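Local coordinates for Glyoxalase/bleomycin resistance protein/dioxygenase (Catenulispora acidiphila, PDB 4G6X) that probably acts as a dioxygenase of the vicinal oxygen chelate superfamily, at residues Thr45-Lys53 and Leu64-Asp73; Leu116-Gln125 and Ile137-Leu148. All coordinates share one frame; numbering follows the deposited sequence.

Overall arrangement
Each contact closes the first hairpin of its own four-stranded mixed sheet, and the two sheets share the strand order 1-4-3-2, the paired beta-alpha-beta-beta-beta modules of the vicinal oxygen chelate fold. Interaction 1 joins strands 51-58 and 61-67, interaction 2 strands 123-129 and 134-139, and their centres lie about 17 Å apart. They meet through the loop that follows helix 37-46: Leu48 CD2 lies 4.0 Å from Leu116 CD2, and Lys47 CG 3.7 Å from Val121 CG2. Met25 of the second subunit packs on Leu48 and Phe50 of interaction 1 and on Leu116 and Leu148 of interaction 2, so both contacts border the dimer interface.

Interaction 1: Thr45-Lys53 and Leu64-Asp73; sequences TGKLGFLVK and LTVVSPEAPD
Phe50 and Val66 make the apolar centre, their side chains crossing at about a right angle, with Phe50 CB 3.6 Å from Val66 CG2. With CG1 of Val66 anti to its carbonyl carbon (chi1 -60°), CG2 falls between backbone N and C and is turned onto CB and CG of Phe50, while CG1 looks toward Val52 CG2 and Thr45 CG2. The Phe50 ring presents its edge to the backbone where Val67 passes into Ser68; Phe104 meets the ring edge-to-face, and Met25 of the second subunit packs on it. On the sheet face shared by Leu51 and Val67, Leu51 CB lies against Val67 CG2, and Leu51 CD1 reaches Pro69 CB at 4.2 Å.

The strands are antiparallel. Leu51 and Val67 form a hydrogen-bonded pair, Leu51 N to Val67 O being 2.9 Å and almost straight (177°), and Lys53 N continues the pattern to Thr65 O at 2.9 Å. Beyond it CB and CG of Lys53 lie against Val67 CG1 and Thr65 OG1, which is hydrogen-bonded to Gln76 OE1; the chain bends at chi2 (67°) and brings NZ 3.0 Å from Pro72 O, above that carbonyl's plane. A weak salt bridge follows, Lys53 NZ to Asp73 OD1 at 3.3 Å.

The hairpin is thus held mainly by backbone bonds and hydrocarbon packing; the exposed, long ion pair probably adds modestly by tying the loop after strand 61-67 back to strand 51-58.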
ATOM      1  N   THR A  45      -8.875  -8.848  11.576  1.00 30.34           N
ATOM      2  CA  THR A  45      -8.794  -8.748  13.045  1.00 32.51           C
ATOM      3  C   THR A  45      -8.802 -10.100  13.740  1.00 38.95           C
ATOM      4  O   THR A  45      -7.924 -10.374  14.581  1.00 41.65           O
ATOM      5  CB  THR A  45      -9.899  -7.846  13.619  1.00 32.43           C
ATOM      6  OG1 THR A  45     -11.157  -8.519  13.481  1.00 33.61           O
ATOM      7  CG2 THR A  45      -9.887  -6.512  12.984  1.00 33.90           C
ATOM      8  N   GLY A  46      -9.738 -10.971  13.373  1.00 36.12           N
ATOM      9  CA  GLY A  46      -9.930 -12.234  14.075  1.00 40.28           C
ATOM     10  C   GLY A  46      -8.871 -13.281  13.850  1.00 37.08           C
ATOM     11  O   GLY A  46      -8.523 -14.078  14.755  1.00 40.15           O
ATOM     12  N   LYS A  47      -8.343 -13.322  12.646  1.00 32.59           N
ATOM     13  CA  LYS A  47      -7.299 -14.278  12.270  1.00 33.41           C
ATOM     14  C   LYS A  47      -5.923 -13.628  12.284  1.00 36.99           C
ATOM     15  O   LYS A  47      -5.057 -14.031  13.071  1.00 37.90           O
ATOM     16  CB  LYS A  47      -7.570 -14.885  10.860  1.00 34.11           C
ATOM     17  CG  LYS A  47      -8.337 -16.173  10.857  1.00 44.21           C
ATOM     18  CD  LYS A  47      -9.801 -15.924  10.891  1.00 41.73           C
ATOM     19  CE  LYS A  47     -10.562 -17.227  10.574  1.00 39.93           C
ATOM     20  NZ  LYS A  47     -11.991 -16.882  10.659  1.00 39.09           N
ATOM     21  N   LEU A  48      -5.719 -12.564  11.509  1.00 31.69           N
ATOM     22  CA  LEU A  48      -4.401 -11.995  11.345  1.00 31.33           C
ATOM     23  C   LEU A  48      -3.920 -11.195  12.577  1.00 32.34           C
ATOM     24  O   LEU A  48      -2.721 -10.986  12.742  1.00 37.73           O
ATOM     25  CB  LEU A  48      -4.359 -11.087  10.124  1.00 32.14           C
ATOM     26  CG  LEU A  48      -4.669 -11.838   8.817  1.00 32.21           C
ATOM     27  CD1 LEU A  48      -4.377 -10.860   7.631  1.00 31.97           C
ATOM     28  CD2 LEU A  48      -3.921 -13.146   8.616  1.00 36.50           C
ATOM     29  N   GLY A  49      -4.845 -10.753  13.412  1.00 33.27           N
ATOM     30  CA  GLY A  49      -4.510 -10.046  14.645  1.00 35.54           C
ATOM     31  C   GLY A  49      -4.394  -8.537  14.588  1.00 32.95           C
ATOM     32  O   GLY A  49      -3.960  -7.887  15.575  1.00 31.97           O
ATOM     33  N   PHE A  50      -4.744  -7.941  13.461  1.00 31.26           N
ATOM     34  CA  PHE A  50      -4.878  -6.493  13.422  1.00 30.16           C
ATOM     35  C   PHE A  50      -6.007  -5.959  14.319  1.00 30.47           C
ATOM     36  O   PHE A  50      -6.946  -6.668  14.691  1.00 33.35           O
ATOM     37  CB  PHE A  50      -5.054  -5.958  11.989  1.00 31.05           C
ATOM     38  CG  PHE A  50      -3.889  -6.243  11.060  1.00 32.24           C
ATOM     39  CD1 PHE A  50      -2.710  -5.505  11.133  1.00 35.68           C
ATOM     40  CD2 PHE A  50      -3.983  -7.226  10.104  1.00 34.31           C
ATOM     41  CE1 PHE A  50      -1.656  -5.754  10.267  1.00 36.67           C
ATOM     42  CE2 PHE A  50      -2.947  -7.466   9.214  1.00 31.75           C
ATOM     43  CZ  PHE A  50      -1.787  -6.720   9.280  1.00 32.94           C
ATOM     44  N   LEU A  51      -5.879  -4.699  14.698  1.00 29.92           N
ATOM     45  CA  LEU A  51      -6.884  -4.018  15.515  1.00 33.00           C
ATOM     46  C   LEU A  51      -7.604  -2.979  14.673  1.00 30.65           C
ATOM     47  O   LEU A  51      -6.966  -2.255  13.878  1.00 31.88           O
ATOM     48  CB  LEU A  51      -6.213  -3.255  16.665  1.00 37.17           C
ATOM     49  CG  LEU A  51      -5.244  -4.075  17.522  1.00 43.85           C
ATOM     50  CD1 LEU A  51      -4.717  -3.170  18.628  1.00 48.23           C
ATOM     51  CD2 LEU A  51      -5.944  -5.296  18.093  1.00 44.91           C
ATOM     52  N   VAL A  52      -8.902  -2.828  14.894  1.00 32.09           N
ATOM     53  CA  VAL A  52      -9.624  -1.732  14.187  1.00 32.55           C
ATOM     54  C   VAL A  52      -9.152  -0.362  14.700  1.00 30.56           C
ATOM     55  O   VAL A  52      -9.001  -0.167  15.920  1.00 31.35           O
ATOM     56  CB  VAL A  52     -11.152  -1.868  14.347  1.00 34.83           C
ATOM     57  CG1 VAL A  52     -11.864  -0.620  13.809  1.00 34.16           C
ATOM     58  CG2 VAL A  52     -11.618  -3.123  13.625  1.00 40.63           C
ATOM     59  N   LYS A  53      -8.792   0.539  13.788  1.00 30.45           N
ATOM     60  CA  LYS A  53      -8.360   1.876  14.108  1.00 31.75           C
ATOM     61  C   LYS A  53      -9.480   2.869  13.844  1.00 33.46           C
ATOM     62  O   LYS A  53      -9.886   3.605  14.708  1.00 34.59           O
ATOM     63  CB  LYS A  53      -7.118   2.231  13.314  1.00 31.72           C
ATOM     64  CG  LYS A  53      -6.617   3.606  13.528  1.00 32.44           C
ATOM     65  CD  LYS A  53      -6.112   3.721  14.977  1.00 37.98           C
ATOM     66  CE  LYS A  53      -5.191   4.915  15.084  1.00 42.98           C
ATOM     67  NZ  LYS A  53      -4.616   4.992  16.452  1.00 43.75           N
ATOM     68  N   LEU A  64     -12.722   1.974   6.692  1.00 27.64           N
ATOM     69  CA  LEU A  64     -12.323   0.982   7.690  1.00 28.10           C
ATOM     70  C   LEU A  64     -10.831   0.756   7.616  1.00 27.60           C
ATOM     71  O   LEU A  64     -10.309   0.210   6.595  1.00 29.01           O
ATOM     72  CB  LEU A  64     -13.070  -0.296   7.321  1.00 24.74           C
ATOM     73  CG  LEU A  64     -12.751  -1.491   8.209  1.00 29.41           C
ATOM     74  CD1 LEU A  64     -13.099  -1.207   9.673  1.00 31.74           C
ATOM     75  CD2 LEU A  64     -13.460  -2.750   7.645  1.00 31.72           C
ATOM     76  N   THR A  65     -10.110   1.123   8.682  1.00 27.24           N
ATOM     77  CA  THR A  65      -8.705   0.874   8.706  1.00 25.64           C
ATOM     78  C   THR A  65      -8.380   0.016   9.915  1.00 26.79           C
ATOM     79  O   THR A  65      -9.065   0.080  10.926  1.00 30.08           O
ATOM     80  CB  THR A  65      -7.874   2.154   8.768  1.00 27.82           C
ATOM     81  OG1 THR A  65      -8.244   2.857   9.960  1.00 28.47           O
ATOM     82  CG2 THR A  65      -8.167   3.011   7.582  1.00 29.17           C
ATOM     83  N   VAL A  66      -7.300  -0.739   9.777  1.00 27.15           N
ATOM     84  CA  VAL A  66      -6.713  -1.502  10.889  1.00 29.32           C
ATOM     85  C   VAL A  66      -5.230  -1.190  11.088  1.00 28.90           C
ATOM     86  O   VAL A  66      -4.558  -0.635  10.227  1.00 29.69           O
ATOM     87  CB  VAL A  66      -6.923  -3.026  10.661  1.00 29.88           C
ATOM     88  CG1 VAL A  66      -8.417  -3.383  10.573  1.00 27.76           C
ATOM     89  CG2 VAL A  66      -6.139  -3.558   9.468  1.00 30.58           C
ATOM     90  N   VAL A  67      -4.694  -1.525  12.272  1.00 30.58           N
ATOM     91  CA  VAL A  67      -3.308  -1.268  12.585  1.00 30.35           C
ATOM     92  C   VAL A  67      -2.748  -2.503  13.282  1.00 31.36           C
ATOM     93  O   VAL A  67      -3.520  -3.324  13.817  1.00 31.21           O
ATOM     94  CB  VAL A  67      -3.138  -0.090  13.538  1.00 30.45           C
ATOM     95  CG1 VAL A  67      -3.417   1.225  12.849  1.00 30.25           C
ATOM     96  CG2 VAL A  67      -4.029  -0.249  14.751  1.00 32.92           C
ATOM     97  N   SER A  68      -1.431  -2.633  13.256  1.00 32.87           N
ATOM     98  CA  SER A  68      -0.744  -3.687  14.010  1.00 35.03           C
ATOM     99  C   SER A  68      -0.785  -3.328  15.493  1.00 37.06           C
ATOM    100  O   SER A  68      -0.639  -2.151  15.857  1.00 40.93           O
ATOM    101  CB  SER A  68       0.726  -3.804  13.564  1.00 35.61           C
ATOM    102  OG  SER A  68       1.461  -4.670  14.440  1.00 45.08           O
ATOM    103  N   PRO A  69      -0.994  -4.337  16.353  1.00 40.12           N
ATOM    104  CA  PRO A  69      -0.931  -4.079  17.804  1.00 49.76           C
ATOM    105  C   PRO A  69       0.429  -3.551  18.223  1.00 48.83           C
ATOM    106  O   PRO A  69       0.521  -2.771  19.172  1.00 53.01           O
ATOM    107  CB  PRO A  69      -1.189  -5.451  18.451  1.00 46.90           C
ATOM    108  CG  PRO A  69      -1.541  -6.378  17.376  1.00 47.23           C
ATOM    109  CD  PRO A  69      -1.453  -5.695  16.033  1.00 41.86           C
ATOM    110  N   GLU A  70       1.483  -3.955  17.522  1.00 52.00           N
ATOM    111  CA  GLU A  70       2.852  -3.470  17.853  1.00 57.52           C
ATOM    112  C   GLU A  70       2.981  -1.968  17.570  1.00 54.42           C
ATOM    113  O   GLU A  70       3.830  -1.284  18.169  1.00 51.96           O
ATOM    114  CB  GLU A  70       3.946  -4.215  17.037  1.00 74.43           C
ATOM    115  CG  GLU A  70       3.910  -5.754  17.055  1.00 89.93           C
ATOM    116  CD  GLU A  70       4.662  -6.418  18.217  1.00103.63           C
ATOM    117  OE1 GLU A  70       5.610  -5.815  18.772  1.00117.39           O
ATOM    118  OE2 GLU A  70       4.311  -7.574  18.569  1.00110.94           O
ATOM    119  N   ALA A  71       2.153  -1.449  16.649  1.00 43.32           N
ATOM    120  CA  ALA A  71       2.242  -0.052  16.218  1.00 40.86           C
ATOM    121  C   ALA A  71       0.881   0.608  15.987  1.00 40.87           C
ATOM    122  O   ALA A  71       0.538   0.915  14.835  1.00 36.85           O
ATOM    123  CB  ALA A  71       3.094   0.042  14.957  1.00 44.54           C
ATOM    124  N   PRO A  72       0.105   0.814  17.055  1.00 41.19           N
ATOM    125  CA  PRO A  72      -1.256   1.340  16.937  1.00 42.08           C
ATOM    126  C   PRO A  72      -1.345   2.746  16.393  1.00 43.24           C
ATOM    127  O   PRO A  72      -2.366   3.110  15.828  1.00 40.98           O
ATOM    128  CB  PRO A  72      -1.781   1.263  18.378  1.00 50.76           C
ATOM    129  CG  PRO A  72      -0.531   1.373  19.214  1.00 48.65           C
ATOM    130  CD  PRO A  72       0.432   0.501  18.458  1.00 49.24           C
ATOM    131  N   ASP A  73      -0.282   3.538  16.512  1.00 38.51           N
ATOM    132  CA  ASP A  73      -0.290   4.871  15.968  1.00 43.12           C
ATOM    133  C   ASP A  73       0.567   4.939  14.728  1.00 45.35           C
ATOM    134  O   ASP A  73       0.889   6.026  14.277  1.00 43.95           O
ATOM    135  CB  ASP A  73       0.197   5.884  17.034  1.00 47.96           C
ATOM    136  CG  ASP A  73      -0.722   5.934  18.260  1.00 58.21           C
ATOM    137  OD1 ASP A  73      -1.859   5.389  18.224  1.00 64.48           O
ATOM    138  OD2 ASP A  73      -0.306   6.526  19.268  1.00 73.40           O
TER

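Interaction 2: Leu116-Gln125 and Ile137-Leu148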
ATOM      1  N   LEU A 116      -1.527 -19.372  12.356  1.00 40.81           N
ATOM      2  CA  LEU A 116      -2.583 -19.033  11.417  1.00 38.53           C
ATOM      3  C   LEU A 116      -3.189 -20.310  10.849  1.00 41.26           C
ATOM      4  O   LEU A 116      -4.407 -20.395  10.682  1.00 44.19           O
ATOM      5  CB  LEU A 116      -2.031 -18.145  10.338  1.00 41.01           C
ATOM      6  CG  LEU A 116      -1.643 -16.765  10.840  1.00 43.05           C
ATOM      7  CD1 LEU A 116      -0.891 -16.099   9.713  1.00 42.04           C
ATOM      8  CD2 LEU A 116      -2.862 -15.970  11.258  1.00 43.93           C
ATOM      9  N   SER A 117      -2.352 -21.292  10.531  1.00 42.58           N
ATOM     10  CA  SER A 117      -2.858 -22.580  10.029  1.00 47.76           C
ATOM     11  C   SER A 117      -3.835 -23.183  11.025  1.00 46.89           C
ATOM     12  O   SER A 117      -4.889 -23.720  10.631  1.00 44.86           O
ATOM     13  CB  SER A 117      -1.729 -23.569   9.769  1.00 53.95           C
ATOM     14  OG  SER A 117      -0.930 -23.164   8.674  1.00 47.47           O
ATOM     15  N   ALA A 118      -3.492 -23.069  12.311  1.00 50.05           N
ATOM     16  CA  ALA A 118      -4.343 -23.606  13.382  1.00 55.30           C
ATOM     17  C   ALA A 118      -5.711 -22.930  13.434  1.00 55.01           C
ATOM     18  O   ALA A 118      -6.675 -23.553  13.849  1.00 50.29           O
ATOM     19  CB  ALA A 118      -3.639 -23.490  14.747  1.00 57.58           C
ATOM     20  N   LEU A 119      -5.783 -21.662  12.995  1.00 45.36           N
ATOM     21  CA  LEU A 119      -7.006 -20.877  12.981  1.00 46.95           C
ATOM     22  C   LEU A 119      -7.802 -21.058  11.673  1.00 44.53           C
ATOM     23  O   LEU A 119      -8.839 -20.429  11.505  1.00 44.26           O
ATOM     24  CB  LEU A 119      -6.670 -19.386  13.105  1.00 45.91           C
ATOM     25  CG  LEU A 119      -6.151 -18.957  14.472  1.00 47.64           C
ATOM     26  CD1 LEU A 119      -5.738 -17.494  14.452  1.00 46.49           C
ATOM     27  CD2 LEU A 119      -7.233 -19.203  15.515  1.00 51.72           C
ATOM     28  N   GLY A 120      -7.281 -21.905  10.787  1.00 41.94           N
ATOM     29  CA  GLY A 120      -7.986 -22.322   9.573  1.00 43.97           C
ATOM     30  C   GLY A 120      -7.704 -21.358   8.440  1.00 43.57           C
ATOM     31  O   GLY A 120      -8.539 -21.213   7.510  1.00 45.04           O
ATOM     32  N   VAL A 121      -6.560 -20.674   8.496  1.00 38.43           N
ATOM     33  CA  VAL A 121      -6.130 -19.825   7.366  1.00 36.53           C
ATOM     34  C   VAL A 121      -5.521 -20.727   6.296  1.00 36.26           C
ATOM     35  O   VAL A 121      -4.733 -21.651   6.594  1.00 36.74           O
ATOM     36  CB  VAL A 121      -5.087 -18.758   7.812  1.00 32.42           C
ATOM     37  CG1 VAL A 121      -4.507 -18.007   6.620  1.00 33.36           C
ATOM     38  CG2 VAL A 121      -5.671 -17.746   8.802  1.00 35.52           C
ATOM     39  N   ARG A 122      -5.850 -20.464   5.050  1.00 34.34           N
ATOM     40  CA  ARG A 122      -5.364 -21.245   3.959  1.00 33.44           C
ATOM     41  C   ARG A 122      -4.076 -20.658   3.398  1.00 36.42           C
ATOM     42  O   ARG A 122      -4.052 -19.517   3.020  1.00 32.78           O
ATOM     43  CB  ARG A 122      -6.438 -21.235   2.889  1.00 34.38           C
ATOM     44  CG  ARG A 122      -6.200 -22.105   1.696  1.00 42.56           C
ATOM     45  CD  ARG A 122      -7.259 -21.889   0.628  1.00 42.75           C
ATOM     46  NE  ARG A 122      -6.709 -22.296  -0.623  1.00 45.14           N
ATOM     47  CZ  ARG A 122      -6.611 -21.548  -1.692  1.00 42.11           C
ATOM     48  NH1 ARG A 122      -7.070 -20.325  -1.730  1.00 40.30           N
ATOM     49  NH2 ARG A 122      -6.049 -22.052  -2.735  1.00 48.54           N
ATOM     50  N   PHE A 123      -3.017 -21.453   3.320  1.00 38.91           N
ATOM     51  CA  PHE A 123      -1.782 -20.999   2.669  1.00 36.73           C
ATOM     52  C   PHE A 123      -1.633 -21.622   1.287  1.00 40.12           C
ATOM     53  O   PHE A 123      -1.815 -22.869   1.113  1.00 37.30           O
ATOM     54  CB  PHE A 123      -0.573 -21.355   3.525  1.00 38.36           C
ATOM     55  CG  PHE A 123      -0.404 -20.461   4.728  1.00 37.33           C
ATOM     56  CD1 PHE A 123       0.501 -19.424   4.699  1.00 36.27           C
ATOM     57  CD2 PHE A 123      -1.217 -20.627   5.848  1.00 35.75           C
ATOM     58  CE1 PHE A 123       0.636 -18.581   5.789  1.00 35.39           C
ATOM     59  CE2 PHE A 123      -1.099 -19.783   6.933  1.00 35.49           C
ATOM     60  CZ  PHE A 123      -0.184 -18.772   6.914  1.00 32.91           C
ATOM     61  N   THR A 124      -1.283 -20.785   0.312  1.00 35.77           N
ATOM     62  CA  THR A 124      -0.920 -21.222  -1.044  1.00 37.93           C
ATOM     63  C   THR A 124       0.580 -21.477  -1.204  1.00 38.56           C
ATOM     64  O   THR A 124       1.004 -22.200  -2.098  1.00 39.48           O
ATOM     65  CB  THR A 124      -1.396 -20.221  -2.093  1.00 35.26           C
ATOM     66  OG1 THR A 124      -0.762 -18.950  -1.850  1.00 37.06           O
ATOM     67  CG2 THR A 124      -2.917 -20.038  -2.016  1.00 37.35           C
ATOM     68  N   GLN A 125       1.376 -20.870  -0.329  1.00 39.22           N
ATOM     69  CA  GLN A 125       2.807 -21.137  -0.237  1.00 40.08           C
ATOM     70  C   GLN A 125       3.216 -21.193   1.213  1.00 40.77           C
ATOM     71  O   GLN A 125       3.060 -20.219   1.938  1.00 38.29           O
ATOM     72  CB  GLN A 125       3.618 -20.054  -0.953  1.00 42.49           C
ATOM     73  CG  GLN A 125       5.112 -20.361  -1.079  1.00 45.25           C
ATOM     74  CD  GLN A 125       5.941 -19.093  -1.070  1.00 42.60           C
ATOM     75  OE1 GLN A 125       5.927 -18.327  -2.035  1.00 50.18           O
ATOM     76  NE2 GLN A 125       6.607 -18.825   0.051  1.00 47.39           N
ATOM     77  N   ILE A 137       2.687 -17.385   1.685  1.00 33.56           N
ATOM     78  CA  ILE A 137       1.572 -16.695   1.026  1.00 31.52           C
ATOM     79  C   ILE A 137       0.253 -17.323   1.469  1.00 31.47           C
ATOM     80  O   ILE A 137       0.096 -18.552   1.433  1.00 32.74           O
ATOM     81  CB  ILE A 137       1.716 -16.730  -0.486  1.00 34.07           C
ATOM     82  CG1 ILE A 137       2.993 -15.998  -0.883  1.00 39.96           C
ATOM     83  CG2 ILE A 137       0.485 -16.092  -1.164  1.00 33.28           C
ATOM     84  CD1 ILE A 137       3.284 -16.050  -2.350  1.00 46.03           C
ATOM     85  N   LEU A 138      -0.648 -16.453   1.928  1.00 30.15           N
ATOM     86  CA  LEU A 138      -1.960 -16.873   2.406  1.00 31.81           C
ATOM     87  C   LEU A 138      -3.117 -16.235   1.622  1.00 30.85           C
ATOM     88  O   LEU A 138      -2.937 -15.208   0.966  1.00 29.05           O
ATOM     89  CB  LEU A 138      -2.131 -16.623   3.927  1.00 32.30           C
ATOM     90  CG  LEU A 138      -2.117 -15.151   4.384  1.00 32.51           C
ATOM     91  CD1 LEU A 138      -3.516 -14.562   4.445  1.00 33.12           C
ATOM     92  CD2 LEU A 138      -1.523 -15.032   5.786  1.00 33.62           C
ATOM     93  N   ASP A 139      -4.269 -16.927   1.662  1.00 29.60           N
ATOM     94  CA  ASP A 139      -5.529 -16.440   1.057  1.00 30.07           C
ATOM     95  C   ASP A 139      -6.289 -15.626   2.133  1.00 28.30           C
ATOM     96  O   ASP A 139      -6.632 -16.158   3.233  1.00 27.89           O
ATOM     97  CB  ASP A 139      -6.321 -17.643   0.582  1.00 30.43           C
ATOM     98  CG  ASP A 139      -7.694 -17.292   0.011  1.00 33.35           C
ATOM     99  OD1 ASP A 139      -8.087 -16.129  -0.086  1.00 29.77           O
ATOM    100  OD2 ASP A 139      -8.380 -18.277  -0.336  1.00 31.77           O
ATOM    101  N   ASP A 140      -6.550 -14.346   1.859  1.00 29.31           N
ATOM    102  CA  ASP A 140      -7.286 -13.528   2.814  1.00 26.22           C
ATOM    103  C   ASP A 140      -8.790 -13.731   2.878  1.00 24.05           C
ATOM    104  O   ASP A 140      -9.477 -13.055   3.669  1.00 26.68           O
ATOM    105  CB  ASP A 140      -6.925 -12.018   2.730  1.00 26.62           C
ATOM    106  CG  ASP A 140      -7.579 -11.310   1.606  1.00 31.00           C
ATOM    107  OD1 ASP A 140      -8.190 -11.948   0.727  1.00 26.71           O
ATOM    108  OD2 ASP A 140      -7.469 -10.050   1.563  1.00 27.09           O
ATOM    109  N   THR A 141      -9.331 -14.652   2.020  1.00 24.77           N
ATOM    110  CA  THR A 141     -10.760 -14.926   1.848  1.00 24.19           C
ATOM    111  C   THR A 141     -11.535 -13.858   1.087  1.00 25.60           C
ATOM    112  O   THR A 141     -12.703 -14.040   0.837  1.00 26.81           O
ATOM    113  CB  THR A 141     -11.539 -15.314   3.137  1.00 27.94           C
ATOM    114  OG1 THR A 141     -11.781 -14.190   3.997  1.00 29.96           O
ATOM    115  CG2 THR A 141     -10.770 -16.406   3.937  1.00 29.73           C
ATOM    116  N   CYS A 142     -10.869 -12.737   0.816  1.00 25.56           N
ATOM    117  CA  CYS A 142     -11.478 -11.520   0.290  1.00 27.45           C
ATOM    118  C   CYS A 142     -11.077 -11.219  -1.170  1.00 28.04           C
ATOM    119  O   CYS A 142     -11.300 -10.093  -1.631  1.00 25.96           O
ATOM    120  CB  CYS A 142     -11.129 -10.296   1.147  1.00 26.62           C
ATOM    121  SG  CYS A 142     -11.720 -10.481   2.854  1.00 30.56           S
ATOM    122  N   GLY A 143     -10.471 -12.182  -1.863  1.00 26.05           N
ATOM    123  CA  GLY A 143      -9.999 -12.041  -3.220  1.00 27.42           C
ATOM    124  C   GLY A 143      -8.518 -11.707  -3.405  1.00 24.97           C
ATOM    125  O   GLY A 143      -8.080 -11.453  -4.526  1.00 26.92           O
ATOM    126  N   ASN A 144      -7.733 -11.720  -2.320  1.00 25.49           N
ATOM    127  CA  ASN A 144      -6.298 -11.428  -2.355  1.00 26.38           C
ATOM    128  C   ASN A 144      -5.425 -12.557  -1.797  1.00 27.87           C
ATOM    129  O   ASN A 144      -5.857 -13.347  -0.898  1.00 30.04           O
ATOM    130  CB  ASN A 144      -5.960 -10.189  -1.553  1.00 27.73           C
ATOM    131  CG  ASN A 144      -6.814  -9.013  -1.863  1.00 27.77           C
ATOM    132  OD1 ASN A 144      -7.651  -8.594  -1.050  1.00 30.44           O
ATOM    133  ND2 ASN A 144      -6.631  -8.444  -3.038  1.00 24.79           N
ATOM    134  N   LEU A 145      -4.197 -12.607  -2.298  1.00 25.09           N
ATOM    135  CA  LEU A 145      -3.135 -13.356  -1.654  1.00 26.96           C
ATOM    136  C   LEU A 145      -2.336 -12.335  -0.856  1.00 31.45           C
ATOM    137  O   LEU A 145      -2.156 -11.194  -1.303  1.00 28.04           O
ATOM    138  CB  LEU A 145      -2.237 -14.027  -2.717  1.00 27.93           C
ATOM    139  CG  LEU A 145      -2.908 -15.117  -3.607  1.00 28.73           C
ATOM    140  CD1 LEU A 145      -2.003 -15.598  -4.705  1.00 31.65           C
ATOM    141  CD2 LEU A 145      -3.400 -16.307  -2.763  1.00 31.06           C
ATOM    142  N   ILE A 146      -1.821 -12.762   0.292  1.00 28.11           N
ATOM    143  CA  ILE A 146      -1.154 -11.871   1.218  1.00 28.53           C
ATOM    144  C   ILE A 146       0.145 -12.549   1.539  1.00 30.67           C
ATOM    145  O   ILE A 146       0.147 -13.752   1.848  1.00 29.11           O
ATOM    146  CB  ILE A 146      -1.940 -11.718   2.517  1.00 30.49           C
ATOM    147  CG1 ILE A 146      -3.294 -11.038   2.252  1.00 33.62           C
ATOM    148  CG2 ILE A 146      -1.156 -10.917   3.565  1.00 29.54           C
ATOM    149  CD1 ILE A 146      -3.220  -9.650   1.625  1.00 33.14           C
ATOM    150  N   GLN A 147       1.230 -11.815   1.403  1.00 28.77           N
ATOM    151  CA  GLN A 147       2.542 -12.356   1.738  1.00 32.20           C
ATOM    152  C   GLN A 147       2.974 -11.982   3.163  1.00 32.53           C
ATOM    153  O   GLN A 147       2.878 -10.817   3.574  1.00 32.39           O
ATOM    154  CB  GLN A 147       3.567 -11.873   0.701  1.00 33.71           C
ATOM    155  CG  GLN A 147       4.952 -12.476   0.777  1.00 34.42           C
ATOM    156  CD  GLN A 147       5.892 -11.851  -0.227  1.00 38.99           C
ATOM    157  OE1 GLN A 147       6.109 -10.642  -0.243  1.00 46.77           O
ATOM    158  NE2 GLN A 147       6.453 -12.663  -1.037  1.00 46.47           N
ATOM    159  N   LEU A 148       3.487 -12.996   3.864  1.00 32.05           N
ATOM    160  CA  LEU A 148       4.281 -12.831   5.076  1.00 32.99           C
ATOM    161  C   LEU A 148       5.764 -12.923   4.765  1.00 34.60           C
ATOM    162  O   LEU A 148       6.224 -13.789   4.028  1.00 33.40           O
ATOM    163  CB  LEU A 148       3.953 -13.922   6.051  1.00 36.35           C
ATOM    164  CG  LEU A 148       2.707 -13.846   6.934  1.00 40.34           C
ATOM    165  CD1 LEU A 148       1.698 -12.799   6.617  1.00 40.37           C
ATOM    166  CD2 LEU A 148       2.132 -15.213   7.340  1.00 43.85           C
TER
HETATM  167  O   HOH W   1      -7.796 -18.368   4.229  1.00 32.88           O
HETATM  168  O   HOH W   2       6.972 -15.292  -1.948  1.00 54.60           O
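Leu138 packs against three side chains of 116-125. Its CB lies over one face of the Phe123 ring in a CH-pi contact, 4.0 Å from the centroid and offset toward the rim, and the same CB meets Val121 CG1; Leu138 CD2 touches Leu116 CD1 at 4.1 Å, the two side chains crossing at about a right angle. Leu148 CD2 comes to the edge of the Phe123 ring, in its plane, and touches Leu116 CD1 tip to tip at 3.9 Å.

The backbone bonds include a classic beta bulge: Thr124 and Gln125 both face Ile137, whose O accepts from Thr124 N at 2.9 Å and Gln125 N at 3.2 Å, both from the same face of the carbonyl plane. Ile137 N returns a bond to Gln125 O. On the Arg122 side of the bulge, Asp139 N donates to Arg122 O at 2.9 Å, nearly straight at 173°, and a water links Arg122 N to Asp139 O.

The ionic part is one salt bridge, Arg122 NH1 to Asp139 OD2 at 2.8 Å. The carboxylate oxygen lies in the guanidinium plane; the two planes stand 86° apart, and NH1 meets OD2 from 37° above the carboxylate plane. Asp139 OD1 is used by Thr141 N in an Asx turn, which should hold the carboxylate in place.

Helix 109-118 ends in a Schellman motif at Gly120 and leads into strand 123-129, outermost in its sheet within this chain; strand 134-139 lies between this strand and 145-150. Tyr113 of the helix meets Phe123 edge-to-face, and Met25 of the second subunit packs on Leu116 and Leu148.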